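Local atomic coordinates of pollen receptor-like kinase 3 (Arabidopsis thaliana, PDB entry 5WLS), a protein that probably acts as a pollen receptor-like kinase, with a leucine-rich-repeat extracellular domain structurally similar to those of the SERK co-receptors. Residues 140-146 with 163-169; 175-179 with 197-203; 89-94 with 114-118. All coordinates share one frame; numbering follows the deposited sequence.

Interaction 1 of 3, residues 140-146 with 163-169; sequences LEELHMQ and VLKSLDL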
loop_
_atom_site.group_PDB
_atom_site.type_symbol
_atom_site.label_atom_id
_atom_site.label_comp_id
_atom_site.label_asym_id
_atom_site.label_seq_id
_atom_site.Cartn_x
_atom_site.Cartn_y
_atom_site.Cartn_z
ATOM N N LEU A 140 9.244 -8.357 -0.157
ATOM C CA LEU A 140 8.669 -7.205 -0.841
ATOM C C LEU A 140 9.234 -7.135 -2.254
ATOM O O LEU A 140 10.454 -7.092 -2.438
ATOM C CB LEU A 140 8.981 -5.921 -0.078
ATOM C CG LEU A 140 8.408 -4.623 -0.652
ATOM C CD1 LEU A 140 6.885 -4.672 -0.710
ATOM C CD2 LEU A 140 8.903 -3.410 0.122
ATOM N N GLU A 141 8.357 -7.130 -3.252
ATOM C CA GLU A 141 8.803 -7.091 -4.636
ATOM C C GLU A 141 8.586 -5.742 -5.303
ATOM O O GLU A 141 9.447 -5.294 -6.068
ATOM C CB GLU A 141 8.100 -8.191 -5.438
ATOM C CG GLU A 141 8.028 -9.506 -4.671
ATOM C CD GLU A 141 7.323 -10.607 -5.430
ATOM O OE1 GLU A 141 7.349 -11.761 -4.951
ATOM O OE2 GLU A 141 6.775 -10.333 -6.518
ATOM N N GLU A 142 7.473 -5.069 -5.013
ATOM C CA GLU A 142 7.139 -3.802 -5.655
ATOM C C GLU A 142 6.750 -2.793 -4.583
ATOM O O GLU A 142 5.767 -2.997 -3.860
ATOM C CB GLU A 142 6.002 -3.995 -6.658
ATOM C CG GLU A 142 6.383 -4.914 -7.804
ATOM C CD GLU A 142 5.178 -5.499 -8.502
ATOM O OE1 GLU A 142 5.017 -6.737 -8.466
ATOM O OE2 GLU A 142 4.391 -4.721 -9.083
ATOM N N LEU A 143 7.506 -1.697 -4.497
ATOM C CA LEU A 143 7.239 -0.640 -3.526
ATOM C C LEU A 143 7.207 0.689 -4.262
ATOM O O LEU A 143 8.243 1.166 -4.736
ATOM C CB LEU A 143 8.284 -0.629 -2.412
ATOM C CG LEU A 143 8.144 0.531 -1.425
ATOM C CD1 LEU A 143 6.812 0.453 -0.687
ATOM C CD2 LEU A 143 9.298 0.561 -0.430
ATOM N N HIS A 144 6.022 1.282 -4.358
ATOM C CA HIS A 144 5.843 2.554 -5.045
ATOM C C HIS A 144 5.318 3.575 -4.049
ATOM O O HIS A 144 4.209 3.428 -3.527
ATOM C CB HIS A 144 4.898 2.404 -6.241
ATOM C CG HIS A 144 5.451 1.553 -7.343
ATOM N ND1 HIS A 144 4.726 1.226 -8.470
ATOM C CD2 HIS A 144 6.660 0.961 -7.491
ATOM C CE1 HIS A 144 5.464 0.471 -9.263
ATOM N NE2 HIS A 144 6.642 0.295 -8.692
ATOM N N MET A 145 6.121 4.612 -3.795
ATOM C CA MET A 145 5.819 5.622 -2.787
ATOM C C MET A 145 5.968 7.027 -3.353
ATOM O O MET A 145 6.030 7.993 -2.586
ATOM C CB MET A 145 6.724 5.467 -1.561
ATOM C CG MET A 145 6.651 4.120 -0.867
ATOM S SD MET A 145 7.703 4.072 0.595
ATOM C CE MET A 145 6.492 4.359 1.882
ATOM N N GLN A 146 6.050 7.156 -4.673
ATOM C CA GLN A 146 6.337 8.446 -5.281
ATOM C C GLN A 146 5.212 9.441 -5.025
ATOM O O GLN A 146 4.055 9.069 -4.825
ATOM C CB GLN A 146 6.558 8.293 -6.788
ATOM C CG GLN A 146 5.301 8.003 -7.587
ATOM C CD GLN A 146 5.045 6.521 -7.751
ATOM O OE1 GLN A 146 5.523 5.707 -6.961
ATOM N NE2 GLN A 146 4.281 6.163 -8.775
ATOM N N VAL A 163 13.934 -10.289 -4.063
ATOM C CA VAL A 163 12.829 -10.288 -5.019
ATOM C C VAL A 163 12.382 -8.883 -5.408
ATOM O O VAL A 163 11.592 -8.718 -6.345
ATOM C CB VAL A 163 11.636 -11.090 -4.471
ATOM C CG1 VAL A 163 12.002 -12.559 -4.322
ATOM C CG2 VAL A 163 11.185 -10.514 -3.140
ATOM N N LEU A 164 12.857 -7.862 -4.692
ATOM C CA LEU A 164 12.447 -6.497 -5.014
ATOM C C LEU A 164 12.892 -6.126 -6.422
ATOM O O LEU A 164 14.092 -6.004 -6.687
ATOM C CB LEU A 164 13.010 -5.493 -4.004
ATOM C CG LEU A 164 12.560 -4.041 -4.227
ATOM C CD1 LEU A 164 11.177 -3.801 -3.634
ATOM C CD2 LEU A 164 13.571 -3.046 -3.674
ATOM N N LYS A 165 11.939 -5.950 -7.338
ATOM C CA LYS A 165 12.261 -5.611 -8.717
ATOM C C LYS A 165 11.843 -4.204 -9.118
ATOM O O LYS A 165 12.297 -3.722 -10.162
ATOM C CB LYS A 165 11.615 -6.617 -9.686
ATOM C CG LYS A 165 10.120 -6.829 -9.496
ATOM C CD LYS A 165 9.509 -7.438 -10.754
ATOM C CE LYS A 165 7.988 -7.410 -10.725
ATOM N NZ LYS A 165 7.420 -8.605 -10.043
ATOM N N SER A 166 11.011 -3.528 -8.328
ATOM C CA SER A 166 10.545 -2.192 -8.688
ATOM C C SER A 166 10.394 -1.357 -7.427
ATOM O O SER A 166 9.598 -1.695 -6.544
ATOM C CB SER A 166 9.220 -2.255 -9.452
ATOM O OG SER A 166 8.669 -0.960 -9.609
ATOM N N LEU A 167 11.156 -0.268 -7.358
ATOM C CA LEU A 167 11.130 0.669 -6.244
ATOM C C LEU A 167 11.021 2.073 -6.816
ATOM O O LEU A 167 11.869 2.488 -7.615
ATOM C CB LEU A 167 12.390 0.542 -5.385
ATOM C CG LEU A 167 12.526 1.584 -4.274
ATOM C CD1 LEU A 167 11.468 1.346 -3.210
ATOM C CD2 LEU A 167 13.924 1.596 -3.676
ATOM N N ASP A 168 9.988 2.806 -6.405
ATOM C CA ASP A 168 9.762 4.169 -6.879
ATOM C C ASP A 168 9.594 5.075 -5.668
ATOM O O ASP A 168 8.573 5.013 -4.976
ATOM C CB ASP A 168 8.537 4.243 -7.793
ATOM C CG ASP A 168 8.372 5.608 -8.451
ATOM O OD1 ASP A 168 9.088 6.560 -8.074
ATOM O OD2 ASP A 168 7.522 5.726 -9.357
ATOM N N LEU A 169 10.595 5.921 -5.421
ATOM C CA LEU A 169 10.553 6.902 -4.342
ATOM C C LEU A 169 10.640 8.326 -4.880
ATOM O O LEU A 169 11.051 9.238 -4.156
ATOM C CB LEU A 169 11.675 6.640 -3.334
ATOM C CG LEU A 169 11.663 5.259 -2.673
ATOM C CD1 LEU A 169 12.903 5.053 -1.818
ATOM C CD2 LEU A 169 10.401 5.069 -1.849
#

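Interaction 2 of 3, residues 175-179 with 197-203; sequences EGEIP and RLCGSPL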
loop_
_atom_site.group_PDB
_atom_site.type_symbol
_atom_site.label_atom_id
_atom_site.label_comp_id
_atom_site.label_asym_id
_atom_site.label_seq_id
_atom_site.Cartn_x
_atom_site.Cartn_y
_atom_site.Cartn_z
ATOM N N GLU A 175 16.390 12.717 1.949
ATOM C CA GLU A 175 17.583 13.496 2.270
ATOM C C GLU A 175 18.888 12.743 2.048
ATOM O O GLU A 175 19.727 13.207 1.276
ATOM C CB GLU A 175 17.500 13.992 3.718
ATOM C CG GLU A 175 16.344 14.940 3.948
ATOM C CD GLU A 175 16.195 15.344 5.399
ATOM O OE1 GLU A 175 15.136 15.046 5.989
ATOM O OE2 GLU A 175 17.157 15.902 5.967
ATOM N N GLY A 176 19.104 11.609 2.703
ATOM C CA GLY A 176 20.466 11.129 2.852
ATOM C C GLY A 176 21.147 10.593 1.608
ATOM O O GLY A 176 20.714 10.844 0.480
ATOM N N GLU A 177 22.240 9.862 1.813
ATOM C CA GLU A 177 22.802 9.043 0.752
ATOM C C GLU A 177 21.806 7.946 0.409
ATOM O O GLU A 177 21.211 7.335 1.303
ATOM C CB GLU A 177 24.120 8.419 1.209
ATOM C CG GLU A 177 24.790 7.531 0.167
ATOM C CD GLU A 177 25.883 6.661 0.758
ATOM O OE1 GLU A 177 27.035 6.731 0.281
ATOM O OE2 GLU A 177 25.600 5.967 1.759
ATOM N N ILE A 178 21.605 7.699 -0.876
ATOM C CA ILE A 178 20.767 6.549 -1.225
ATOM C C ILE A 178 21.476 5.271 -0.789
ATOM O O ILE A 178 22.664 5.086 -1.107
ATOM C CB ILE A 178 20.455 6.538 -2.719
ATOM C CG1 ILE A 178 19.362 7.566 -3.012
ATOM C CG2 ILE A 178 20.021 5.150 -3.173
ATOM C CD1 ILE A 178 18.964 7.642 -4.446
ATOM N N PRO A 179 20.812 4.391 -0.043
ATOM C CA PRO A 179 21.496 3.209 0.500
ATOM C C PRO A 179 22.065 2.338 -0.610
ATOM O O PRO A 179 21.386 2.033 -1.593
ATOM C CB PRO A 179 20.386 2.487 1.275
ATOM C CG PRO A 179 19.368 3.547 1.567
ATOM C CD PRO A 179 19.404 4.463 0.383
ATOM N N ARG A 197 17.971 17.251 -2.072
ATOM C CA ARG A 197 18.606 16.865 -0.808
ATOM C C ARG A 197 19.254 15.485 -0.916
ATOM O O ARG A 197 20.228 15.208 -0.211
ATOM C CB ARG A 197 17.613 16.908 0.365
ATOM C CG ARG A 197 16.914 18.255 0.548
ATOM C CD ARG A 197 16.525 18.522 1.990
ATOM N NE ARG A 197 15.137 18.135 2.252
ATOM C CZ ARG A 197 14.641 17.919 3.465
ATOM N NH1 ARG A 197 15.424 18.055 4.522
ATOM N NH2 ARG A 197 13.372 17.574 3.627
ATOM N N LEU A 198 18.758 14.632 -1.816
ATOM C CA LEU A 198 19.187 13.238 -1.907
ATOM C C LEU A 198 20.440 13.133 -2.776
ATOM O O LEU A 198 20.568 13.845 -3.775
ATOM C CB LEU A 198 18.049 12.394 -2.490
ATOM C CG LEU A 198 17.890 10.902 -2.194
ATOM C CD1 LEU A 198 17.512 10.696 -0.744
ATOM C CD2 LEU A 198 16.828 10.298 -3.102
ATOM N N CYS A 199 21.364 12.241 -2.406
ATOM C CA CYS A 199 22.635 12.140 -3.132
ATOM C C CYS A 199 23.125 10.693 -3.134
ATOM O O CYS A 199 22.442 9.779 -2.661
ATOM C CB CYS A 199 23.718 13.052 -2.540
ATOM S SG CYS A 199 24.091 12.780 -0.793
ATOM N N GLY A 200 24.329 10.501 -3.672
ATOM C CA GLY A 200 24.926 9.176 -3.766
ATOM C C GLY A 200 24.501 8.514 -5.055
ATOM O O GLY A 200 24.734 9.053 -6.142
ATOM N N SER A 201 23.935 7.316 -4.935
ATOM C CA SER A 201 22.788 6.959 -5.759
ATOM C C SER A 201 23.101 6.351 -7.117
ATOM O O SER A 201 24.265 6.103 -7.456
ATOM C CB SER A 201 21.939 8.208 -6.001
ATOM O OG SER A 201 21.657 8.895 -4.803
ATOM N N PRO A 202 22.055 6.036 -7.892
ATOM C CA PRO A 202 22.168 6.116 -9.356
ATOM C C PRO A 202 22.125 7.546 -9.881
ATOM O O PRO A 202 22.536 7.775 -11.026
ATOM C CB PRO A 202 20.953 5.310 -9.848
ATOM C CG PRO A 202 19.998 5.314 -8.690
ATOM C CD PRO A 202 20.853 5.300 -7.465
ATOM N N LEU A 203 21.620 8.502 -9.099
ATOM C CA LEU A 203 21.768 9.912 -9.437
ATOM C C LEU A 203 23.246 10.289 -9.495
ATOM O O LEU A 203 24.084 9.734 -8.779
ATOM C CB LEU A 203 21.032 10.795 -8.432
ATOM C CG LEU A 203 19.599 10.412 -8.048
ATOM C CD1 LEU A 203 19.114 11.302 -6.910
ATOM C CD2 LEU A 203 18.664 10.481 -9.247
HETATM O O HOH W 1 23.981 4.883 -3.564
#

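Interaction 3 of 3, residues 89-94 with 114-118; sequences PGLKSL and PQLKR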
loop_
_atom_site.group_PDB
_atom_site.type_symbol
_atom_site.label_atom_id
_atom_site.label_comp_id
_atom_site.label_asym_id
_atom_site.label_seq_id
_atom_site.Cartn_x
_atom_site.Cartn_y
_atom_site.Cartn_z
ATOM N N PRO A 89 -3.289 -10.525 8.484
ATOM C CA PRO A 89 -2.022 -11.274 8.470
ATOM C C PRO A 89 -1.608 -11.852 7.120
ATOM O O PRO A 89 -0.410 -11.957 6.841
ATOM C CB PRO A 89 -2.278 -12.390 9.494
ATOM C CG PRO A 89 -3.765 -12.585 9.482
ATOM C CD PRO A 89 -4.351 -11.222 9.237
ATOM N N GLY A 90 -2.562 -12.219 6.274
ATOM C CA GLY A 90 -2.234 -12.809 4.991
ATOM C C GLY A 90 -2.211 -11.821 3.846
ATOM O O GLY A 90 -2.286 -12.227 2.684
ATOM N N LEU A 91 -2.117 -10.529 4.141
ATOM C CA LEU A 91 -2.216 -9.546 3.074
ATOM C C LEU A 91 -0.973 -9.611 2.200
ATOM O O LEU A 91 0.156 -9.619 2.701
ATOM C CB LEU A 91 -2.390 -8.143 3.655
ATOM C CG LEU A 91 -2.828 -7.071 2.657
ATOM C CD1 LEU A 91 -4.316 -7.191 2.393
ATOM C CD2 LEU A 91 -2.524 -5.686 3.204
ATOM N N LYS A 92 -1.187 -9.676 0.887
ATOM C CA LYS A 92 -0.101 -9.751 -0.078
ATOM C C LYS A 92 0.040 -8.491 -0.915
ATOM O O LYS A 92 1.148 -8.178 -1.354
ATOM C CB LYS A 92 -0.280 -10.955 -1.019
ATOM C CG LYS A 92 -0.379 -12.311 -0.317
ATOM C CD LYS A 92 -0.443 -13.474 -1.313
ATOM C CE LYS A 92 -1.504 -13.299 -2.385
ATOM N NZ LYS A 92 -1.485 -14.449 -3.337
ATOM N N SER A 93 -1.053 -7.763 -1.137
ATOM C CA SER A 93 -1.075 -6.641 -2.067
ATOM C C SER A 93 -1.885 -5.506 -1.461
ATOM O O SER A 93 -3.085 -5.659 -1.209
ATOM C CB SER A 93 -1.664 -7.065 -3.413
ATOM O OG SER A 93 -1.931 -5.946 -4.235
ATOM N N LEU A 94 -1.227 -4.371 -1.234
ATOM C CA LEU A 94 -1.841 -3.177 -0.656
ATOM C C LEU A 94 -1.684 -2.035 -1.657
ATOM O O LEU A 94 -0.623 -1.405 -1.733
ATOM C CB LEU A 94 -1.211 -2.830 0.690
ATOM C CG LEU A 94 -1.770 -1.588 1.383
ATOM C CD1 LEU A 94 -3.267 -1.729 1.601
ATOM C CD2 LEU A 94 -1.061 -1.370 2.710
ATOM N N PRO A 114 4.888 -10.187 6.822
ATOM C CA PRO A 114 5.878 -10.784 5.917
ATOM C C PRO A 114 5.298 -11.223 4.586
ATOM O O PRO A 114 6.067 -11.513 3.660
ATOM C CB PRO A 114 6.387 -11.988 6.716
ATOM C CG PRO A 114 5.197 -12.408 7.508
ATOM C CD PRO A 114 4.457 -11.138 7.864
ATOM N N GLN A 115 3.972 -11.272 4.461
ATOM C CA GLN A 115 3.327 -11.725 3.238
ATOM C C GLN A 115 3.231 -10.637 2.175
ATOM O O GLN A 115 2.952 -10.959 1.015
ATOM C CB GLN A 115 1.923 -12.248 3.554
ATOM C CG GLN A 115 1.883 -13.370 4.581
ATOM C CD GLN A 115 2.609 -14.617 4.122
ATOM O OE1 GLN A 115 3.711 -14.916 4.583
ATOM N NE2 GLN A 115 1.990 -15.359 3.211
ATOM N N LEU A 116 3.446 -9.373 2.533
ATOM C CA LEU A 116 3.286 -8.284 1.576
ATOM C C LEU A 116 4.316 -8.391 0.459
ATOM O O LEU A 116 5.524 -8.329 0.704
ATOM C CB LEU A 116 3.405 -6.934 2.281
ATOM C CG LEU A 116 2.095 -6.275 2.724
ATOM C CD1 LEU A 116 2.367 -5.080 3.632
ATOM C CD2 LEU A 116 1.252 -5.877 1.519
ATOM N N LYS A 117 3.831 -8.548 -0.771
ATOM C CA LYS A 117 4.661 -8.506 -1.968
ATOM C C LYS A 117 4.620 -7.153 -2.659
ATOM O O LYS A 117 5.604 -6.734 -3.275
ATOM C CB LYS A 117 4.209 -9.586 -2.956
ATOM C CG LYS A 117 4.306 -10.988 -2.406
ATOM C CD LYS A 117 4.048 -12.000 -3.501
ATOM C CE LYS A 117 4.740 -13.317 -3.204
ATOM N NZ LYS A 117 3.984 -14.459 -3.785
ATOM N N ARG A 118 3.490 -6.474 -2.576
ATOM C CA ARG A 118 3.250 -5.237 -3.292
ATOM C C ARG A 118 2.632 -4.188 -2.386
ATOM O O ARG A 118 1.633 -4.454 -1.710
ATOM C CB ARG A 118 2.359 -5.461 -4.503
ATOM C CG ARG A 118 2.852 -6.099 -5.806
ATOM C CD ARG A 118 1.422 -6.220 -6.266
ATOM N NE ARG A 118 1.098 -5.066 -7.078
ATOM C CZ ARG A 118 0.306 -5.003 -8.132
ATOM N NH1 ARG A 118 -0.380 -6.048 -8.567
ATOM N NH2 ARG A 118 0.126 -3.810 -8.686
#

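Interaction 1 of 3, residues 140-146 with 163-169
Leu-143 and Leu-167 stand side by side on the buried face of two parallel strands, 142-144 and 166-168, whose short axes run 4.8 Å apart and 11° from parallel. The CD1 methyl of Leu-167 reaches across to CD2 of Leu-143 at 3.6 Å; in both leucines CG is anti to the backbone N and beside the carbonyl carbon (chi1 near 175°), which lays the two chains alongside each other. Met-145 continues this tight layer: its CB, CG and SD all lie close to CD2 of Leu-169, CB nearest at 3.7 Å. At the other end Leu-140 and Leu-164 run alongside each other more loosely. The backbones are held by Leu-143 N to Ser-166 O, Asp-168 N to Leu-143 O and Met-145 N to Asp-168 O, all nearly straight, while Glu-141 O takes N-H groups from both Lys-165 and Ser-166.

The opposite face is polar. Its firm point is a 2.6 Å hydrogen bond between His-144 NE2 and Ser-166 OG, which lies in the ring plane at the imidazole edge and would restrain the ring's rotation; the ring also meets Phe-120. The Gln-146 amide stacks on the Asp-168 carboxylate, their planes 13° apart, without a hydrogen bond between them; Asp-168 OD1 is instead held by Ser-170 N. The loose, solvent-facing side is at Lys-165, whose bend at the last torsion brings NZ near two carboxylates, in a weak bond to Glu-142 OE1 (3.4 Å) and a long ion pair with Glu-141 OE2 (4.0 Å).

Paired parallel strands with leucines inward and polar residues outward are the signature of consecutive leucine-rich repeats, here two neighbouring turns of the solenoid, each giving one strand to its main sheet.

Interaction 2 of 3, residues 175-179 with 197-203
Ile-178 and Leu-198 form the apolar centre, their side chains crossing at about a right angle with CD1 of the isoleucine 3.7 Å from CD2 of the leucine. With CG1 anti to the carbonyl carbon (chi1 -78°), the isoleucine chain extends across the other segment, and its CD1 also approaches Pro-202 CD at 4.3 Å and Leu-203 CD1 at 4.4 Å. Ile-178 and Pro-202 both also touch Phe-192.

Around this core the backbones pair briefly: Ile-178 N donates to Cys-199 O (2.9 Å) and Cys-199 N to Gly-176 O at the longer distance of 3.3 Å. A water continues the pairing, donating to Ile-178 O and accepting from Ser-201 N. Between these points Gly-200 takes backbone angles that would jam a CB against the preceding carbonyl.

At the polar edge Glu-175 and Arg-197 run side by side. CG of Glu-175 lies over one face of the guanidinium, and its OE2 bridges to Arg-197 NH1 at 3.1 Å. Each end has a second hold, Glu-175 OE1 on Thr-151 and Gly-152 N, Arg-197 NH2 on Asp-173. Replacing Glu-175 with an alanine removes the carboxylate, which would probably leave NH1 without its mate, with Asp-173 still pairing NH2, and bare the face that CG lies over.

The Gly-Glu-Ile-Pro run matches the GxIP part of plant-type leucine-rich repeats, here closed by a C-terminal cap containing the Cys-199 to Cys-207 disulfide.

Interaction 3 of 3, residues 89-94 with 114-118
Lys-92 O is gripped by two backbone N-H groups of the next repeat, accepting from Lys-117 N at 2.8 Å and from Arg-118 N at 3.1 Å. The first donor is tilted from the carbonyl plane, at a C=O...N angle of 140°, the second nearly along the C=O direction at 161°. A third backbone bond, Leu-94 N to Arg-118 O (2.9 Å), completes the register, with Ser-93 and Arg-118 forming a parallel bridge. The CA-H groups of Lys-92 and Ser-93 add contacts to Gln-115 O and Arg-118 O.

Beneath this polar seam Leu-116 carries the apolar contact. Although its CB heads away from the other segment, the chain turns back so that CD2 lies 4.0 Å from Leu-94 CB and 4.1 Å from Leu-91 CD2, Leu-91 and Leu-116 pointing the same way. Phe-110 adds to the packing round Leu-116, and Phe-85 to that round Leu-94.

On the outer side Gln-115 leans its CB against Leu-91 O (3.3 Å) and its CG against Pro-89 O; a bend at chi2 (-63°) leaves these contacts to methylenes, the amide turning away. Lys-92 and Lys-117 carry their ammonium groups outward, NZ to NZ 5.5 Å apart, close enough that some repulsion is likely. Arg-118 meets Ser-93 most closely through CD, 3.9 Å from OG, and its NE forms a long, weak ion pair with Glu-142.

The arrangement is that of adjoining leucine-rich repeats where their chains enter the main parallel sheet: leucines point inward, and a carbonyl of one repeat receives paired N-H groups from the next.

From the N terminus, interaction 3 comes first: 114-118 returns beside 89-94 and closes one turn of the solenoid. Interaction 1 closes a later turn, from 140-146 to 163-169, and interaction 2 closes the last, from 175-179 to 197-203. The three are in series, so none nests in or crosses another. Interactions 3 and 1 belong to the same sheet and touch directly, Lys-117 O probably accepting from Glu-141 N at 2.8 Å, consistent with strands 93-95, 118-120, 142-144 and 166-168 lying next to one another in that order. Interaction 2 lies apart, its centre 16 Å from that of interaction 1, tying the loop after strand 173-174 to the C-terminal tail.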